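Local coordinates for Ras GTPase-activating-like protein (Schizosaccharomyces pombe, PDB 1P2X) that binds actin filaments through its calponin-homology domain and is required to build the contractile F-actin ring at the division site, at residues Y9-I20 with L102-S113. Residues are numbered along the deposited sequence; the frame is centred on the assembly and turned at random.
Sequences YLCRVDEAKKWI and LPKVIYCIHALS
Segments 9-20 and 102-113 of two core helices (2-23 and 102-117) of the calponin-homology domain pack with their axes 9.4 Å apart at closest approach and their directions 51° apart. Ala16 sits near the middle of the interface, where a methyl is small enough to let the backbones draw close; its CB lies 3.6 Å from Ile109 CG2 and also touches Ile106 CG2. Beside it, His110 ties the helices together: its NE2 donates to Arg12 O (2.7 Å, 165° at the hydrogen), with the acceptor in the ring plane. That carbonyl already accepts the helical bond from Ala16 N, and the two donors reach it from opposite faces. Arg12 grips Glu15 side-on through NE and NH2, one nitrogen to each oxygen, which places OE1 at the edge of the imidazole, 3.2 Å from His110 CE1. Glu15 OE2 also accepts from Ser128 N, a second hold on the carboxylate.

At one end, Tyr9 has CG anti to the backbone N (chi1 180°), which carries its ring across to Pro103, CZ lying 3.7 Å from Pro103 CG, while its hydroxyl bonds to Glu35. At the other, the flat Trp19 indole takes Ser113 CB over its five-membered ring, 3.6 Å from the centroid, a CH-pi contact that suits a small side chain; Ile109 CG2 meets CE3, and Leu112 CD2 lies near CH2. Replacing Trp19 by an alanine would probably leave Ser113 CB without its aromatic platform and open a gap beside Ile109 and Leu112.

Helix 42-47 adds Leu47 against Trp19 and Val43 against Ile20, helix 76-82 packs on Leu112 through Phe76 and Ile80, and Phe156 meets the His110 ring edge-to-face, leaving the pair buried near the centre of a chain built of helices and loops, without strands.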
loop_
_atom_site.group_PDB
_atom_site.type_symbol
_atom_site.label_atom_id
_atom_site.label_comp_id
_atom_site.label_asym_id
_atom_site.label_seq_id
_atom_site.Cartn_x
_atom_site.Cartn_y
_atom_site.Cartn_z
ATOM N N TYR A 9 -9.211 -8.594 -2.222
ATOM C CA TYR A 9 -7.969 -8.025 -1.715
ATOM C C TYR A 9 -7.093 -7.514 -2.862
ATOM O O TYR A 9 -6.421 -6.487 -2.731
ATOM C CB TYR A 9 -7.184 -9.036 -0.855
ATOM C CG TYR A 9 -5.889 -8.447 -0.337
ATOM C CD1 TYR A 9 -5.901 -7.332 0.506
ATOM C CD2 TYR A 9 -4.657 -8.928 -0.765
ATOM C CE1 TYR A 9 -4.713 -6.707 0.906
ATOM C CE2 TYR A 9 -3.465 -8.316 -0.360
ATOM C CZ TYR A 9 -3.504 -7.204 0.468
ATOM O OH TYR A 9 -2.341 -6.565 0.829
ATOM N N LEU A 10 -7.102 -8.224 -3.983
ATOM C CA LEU A 10 -6.335 -7.781 -5.140
ATOM C C LEU A 10 -6.906 -6.470 -5.661
ATOM O O LEU A 10 -6.172 -5.626 -6.176
ATOM C CB LEU A 10 -6.336 -8.849 -6.248
ATOM C CG LEU A 10 -5.262 -9.933 -6.115
ATOM C CD1 LEU A 10 -5.469 -11.027 -7.171
ATOM C CD2 LEU A 10 -3.885 -9.297 -6.259
ATOM N N CYS A 11 -8.218 -6.292 -5.539
ATOM C CA CYS A 11 -8.826 -5.032 -5.961
ATOM C C CYS A 11 -8.368 -3.928 -5.018
ATOM O O CYS A 11 -8.089 -2.815 -5.451
ATOM C CB CYS A 11 -10.351 -5.103 -5.935
ATOM S SG CYS A 11 -11.067 -6.130 -7.226
ATOM N N ARG A 12 -8.282 -4.242 -3.730
ATOM C CA ARG A 12 -7.836 -3.261 -2.761
ATOM C C ARG A 12 -6.408 -2.832 -3.077
ATOM O O ARG A 12 -6.087 -1.640 -3.042
ATOM C CB ARG A 12 -7.931 -3.821 -1.339
ATOM C CG ARG A 12 -9.324 -4.400 -0.974
ATOM C CD ARG A 12 -10.411 -3.325 -0.805
ATOM N NE ARG A 12 -11.040 -2.896 -2.058
ATOM C CZ ARG A 12 -11.985 -3.572 -2.701
ATOM N NH1 ARG A 12 -12.430 -4.728 -2.222
ATOM N NH2 ARG A 12 -12.516 -3.081 -3.812
ATOM N N VAL A 13 -5.548 -3.801 -3.386
ATOM C CA VAL A 13 -4.157 -3.517 -3.730
ATOM C C VAL A 13 -4.087 -2.691 -5.023
ATOM O O VAL A 13 -3.303 -1.745 -5.130
ATOM C CB VAL A 13 -3.334 -4.828 -3.914
ATOM C CG1 VAL A 13 -1.880 -4.500 -4.244
ATOM C CG2 VAL A 13 -3.403 -5.680 -2.668
ATOM N N ASP A 14 -4.925 -3.046 -5.994
ATOM C CA ASP A 14 -4.972 -2.340 -7.277
ATOM C C ASP A 14 -5.381 -0.870 -7.087
ATOM O O ASP A 14 -4.814 0.031 -7.705
ATOM C CB ASP A 14 -5.967 -3.036 -8.217
ATOM C CG ASP A 14 -5.830 -2.584 -9.646
ATOM O OD1 ASP A 14 -6.780 -1.968 -10.191
ATOM O OD2 ASP A 14 -4.771 -2.841 -10.265
ATOM N N GLU A 15 -6.376 -0.646 -6.235
ATOM C CA GLU A 15 -6.870 0.699 -5.945
ATOM C C GLU A 15 -5.801 1.585 -5.287
ATOM O O GLU A 15 -5.648 2.752 -5.642
ATOM C CB GLU A 15 -8.123 0.614 -5.055
ATOM C CG GLU A 15 -9.335 -0.003 -5.749
ATOM C CD GLU A 15 -10.375 -0.519 -4.774
ATOM O OE1 GLU A 15 -10.186 -0.344 -3.550
ATOM O OE2 GLU A 15 -11.383 -1.105 -5.227
ATOM N N ALA A 16 -5.069 1.021 -4.332
ATOM C CA ALA A 16 -4.000 1.745 -3.654
ATOM C C ALA A 16 -2.864 2.024 -4.648
ATOM O O ALA A 16 -2.258 3.094 -4.614
ATOM C CB ALA A 16 -3.473 0.926 -2.466
ATOM N N LYS A 17 -2.574 1.060 -5.520
ATOM C CA LYS A 17 -1.518 1.237 -6.507
ATOM C C LYS A 17 -1.891 2.410 -7.401
ATOM O O LYS A 17 -1.147 3.385 -7.497
ATOM C CB LYS A 17 -1.329 -0.018 -7.371
ATOM C CG LYS A 17 -0.110 0.042 -8.286
ATOM C CD LYS A 17 -0.046 -1.114 -9.294
ATOM C CE LYS A 17 -1.149 -0.989 -10.337
ATOM N NZ LYS A 17 -1.034 -1.979 -11.428
ATOM N N LYS A 18 -3.048 2.316 -8.045
ATOM C CA LYS A 18 -3.513 3.377 -8.938
ATOM C C LYS A 18 -3.452 4.763 -8.300
ATOM O O LYS A 18 -3.007 5.711 -8.933
ATOM C CB LYS A 18 -4.953 3.112 -9.388
ATOM C CG LYS A 18 -5.163 1.873 -10.258
ATOM C CD LYS A 18 -6.665 1.685 -10.471
ATOM C CE LYS A 18 -7.407 1.710 -9.113
ATOM N NZ LYS A 18 -8.879 2.006 -9.175
ATOM N N TRP A 19 -3.917 4.872 -7.056
ATOM C CA TRP A 19 -3.919 6.140 -6.335
ATOM C C TRP A 19 -2.506 6.697 -6.244
ATOM O O TRP A 19 -2.276 7.877 -6.489
ATOM C CB TRP A 19 -4.489 5.963 -4.923
ATOM C CG TRP A 19 -4.516 7.249 -4.171
ATOM C CD1 TRP A 19 -5.349 8.308 -4.393
ATOM C CD2 TRP A 19 -3.608 7.661 -3.142
ATOM N NE1 TRP A 19 -5.017 9.352 -3.571
ATOM C CE2 TRP A 19 -3.953 8.983 -2.785
ATOM C CE3 TRP A 19 -2.536 7.042 -2.480
ATOM C CZ2 TRP A 19 -3.266 9.704 -1.799
ATOM C CZ3 TRP A 19 -1.854 7.758 -1.496
ATOM C CH2 TRP A 19 -2.227 9.078 -1.166
ATOM N N ILE A 20 -1.558 5.838 -5.889
ATOM C CA ILE A 20 -0.171 6.252 -5.792
ATOM C C ILE A 20 0.354 6.609 -7.174
ATOM O O ILE A 20 1.111 7.557 -7.317
ATOM C CB ILE A 20 0.699 5.144 -5.163
ATOM C CG1 ILE A 20 0.271 4.913 -3.709
ATOM C CG2 ILE A 20 2.179 5.521 -5.235
ATOM C CD1 ILE A 20 1.051 3.825 -2.994
ATOM N N LEU A 102 1.763 -7.176 5.041
ATOM C CA LEU A 102 1.701 -6.241 3.915
ATOM C C LEU A 102 0.303 -5.664 3.667
ATOM O O LEU A 102 0.167 -4.540 3.176
ATOM C CB LEU A 102 2.241 -6.908 2.648
ATOM C CG LEU A 102 3.772 -7.054 2.634
ATOM C CD1 LEU A 102 4.219 -7.942 1.468
ATOM C CD2 LEU A 102 4.424 -5.678 2.540
ATOM N N PRO A 103 -0.749 -6.442 3.962
ATOM C CA PRO A 103 -2.114 -5.933 3.794
ATOM C C PRO A 103 -2.396 -4.708 4.673
ATOM O O PRO A 103 -3.264 -3.888 4.355
ATOM C CB PRO A 103 -2.977 -7.134 4.191
ATOM C CG PRO A 103 -2.151 -8.292 3.720
ATOM C CD PRO A 103 -0.754 -7.907 4.152
ATOM N N LYS A 104 -1.676 -4.588 5.781
ATOM C CA LYS A 104 -1.859 -3.446 6.670
ATOM C C LYS A 104 -1.259 -2.206 6.029
ATOM O O LYS A 104 -1.669 -1.081 6.318
ATOM C CB LYS A 104 -1.209 -3.700 8.031
ATOM C CG LYS A 104 -1.488 -2.616 9.056
ATOM C CD LYS A 104 -1.016 -3.018 10.448
ATOM C CE LYS A 104 -1.658 -4.324 10.891
ATOM N NZ LYS A 104 -1.222 -4.711 12.267
ATOM N N VAL A 105 -0.278 -2.414 5.156
ATOM C CA VAL A 105 0.332 -1.302 4.438
ATOM C C VAL A 105 -0.690 -0.778 3.437
ATOM O O VAL A 105 -0.947 0.424 3.365
ATOM C CB VAL A 105 1.616 -1.747 3.700
ATOM C CG1 VAL A 105 2.109 -0.647 2.781
ATOM C CG2 VAL A 105 2.698 -2.106 4.716
ATOM N N ILE A 106 -1.279 -1.696 2.676
ATOM C CA ILE A 106 -2.296 -1.352 1.692
ATOM C C ILE A 106 -3.453 -0.640 2.391
ATOM O O ILE A 106 -4.022 0.311 1.864
ATOM C CB ILE A 106 -2.818 -2.624 0.982
ATOM C CG1 ILE A 106 -1.661 -3.340 0.270
ATOM C CG2 ILE A 106 -3.912 -2.275 -0.005
ATOM C CD1 ILE A 106 -0.836 -2.429 -0.642
ATOM N N TYR A 107 -3.795 -1.126 3.583
ATOM C CA TYR A 107 -4.860 -0.547 4.400
ATOM C C TYR A 107 -4.474 0.877 4.792
ATOM O O TYR A 107 -5.269 1.804 4.680
ATOM C CB TYR A 107 -5.060 -1.401 5.656
ATOM C CG TYR A 107 -6.105 -0.882 6.626
ATOM C CD1 TYR A 107 -7.439 -0.738 6.245
ATOM C CD2 TYR A 107 -5.755 -0.549 7.930
ATOM C CE1 TYR A 107 -8.395 -0.270 7.150
ATOM C CE2 TYR A 107 -6.695 -0.080 8.835
ATOM C CZ TYR A 107 -8.007 0.059 8.441
ATOM O OH TYR A 107 -8.922 0.550 9.337
ATOM N N CYS A 108 -3.239 1.044 5.243
ATOM C CA CYS A 108 -2.764 2.354 5.634
ATOM C C CYS A 108 -2.851 3.315 4.450
ATOM O O CYS A 108 -3.280 4.469 4.603
ATOM C CB CYS A 108 -1.326 2.263 6.155
ATOM S SG CYS A 108 -0.583 3.866 6.548
ATOM N N ILE A 109 -2.478 2.840 3.264
ATOM C CA ILE A 109 -2.518 3.680 2.067
ATOM C C ILE A 109 -3.936 4.150 1.715
ATOM O O ILE A 109 -4.129 5.285 1.273
ATOM C CB ILE A 109 -1.904 2.945 0.864
ATOM C CG1 ILE A 109 -0.389 2.798 1.074
ATOM C CG2 ILE A 109 -2.224 3.686 -0.432
ATOM C CD1 ILE A 109 0.309 1.993 0.016
ATOM N N HIS A 110 -4.923 3.276 1.902
ATOM C CA HIS A 110 -6.308 3.633 1.617
ATOM C C HIS A 110 -6.768 4.731 2.595
ATOM O O HIS A 110 -7.356 5.734 2.187
ATOM C CB HIS A 110 -7.235 2.412 1.752
ATOM C CG HIS A 110 -7.285 1.533 0.536
ATOM N ND1 HIS A 110 -8.458 1.272 -0.138
ATOM C CD2 HIS A 110 -6.322 0.811 -0.088
ATOM C CE1 HIS A 110 -8.219 0.428 -1.127
ATOM N NE2 HIS A 110 -6.932 0.126 -1.115
ATOM N N ALA A 111 -6.488 4.534 3.881
ATOM C CA ALA A 111 -6.896 5.485 4.913
ATOM C C ALA A 111 -6.243 6.846 4.658
ATOM O O ALA A 111 -6.899 7.886 4.755
ATOM C CB ALA A 111 -6.515 4.958 6.293
ATOM N N LEU A 112 -4.953 6.835 4.326
ATOM C CA LEU A 112 -4.251 8.071 4.010
ATOM C C LEU A 112 -4.920 8.768 2.820
ATOM O O LEU A 112 -5.157 9.974 2.857
ATOM C CB LEU A 112 -2.787 7.793 3.677
ATOM C CG LEU A 112 -1.935 9.022 3.331
ATOM C CD1 LEU A 112 -1.794 9.894 4.581
ATOM C CD2 LEU A 112 -0.555 8.602 2.805
ATOM N N SER A 113 -5.237 8.011 1.770
ATOM C CA SER A 113 -5.856 8.604 0.590
ATOM C C SER A 113 -7.135 9.352 0.955
ATOM O O SER A 113 -7.391 10.451 0.444
ATOM C CB SER A 113 -6.178 7.546 -0.468
ATOM O OG SER A 113 -7.305 6.781 -0.092
#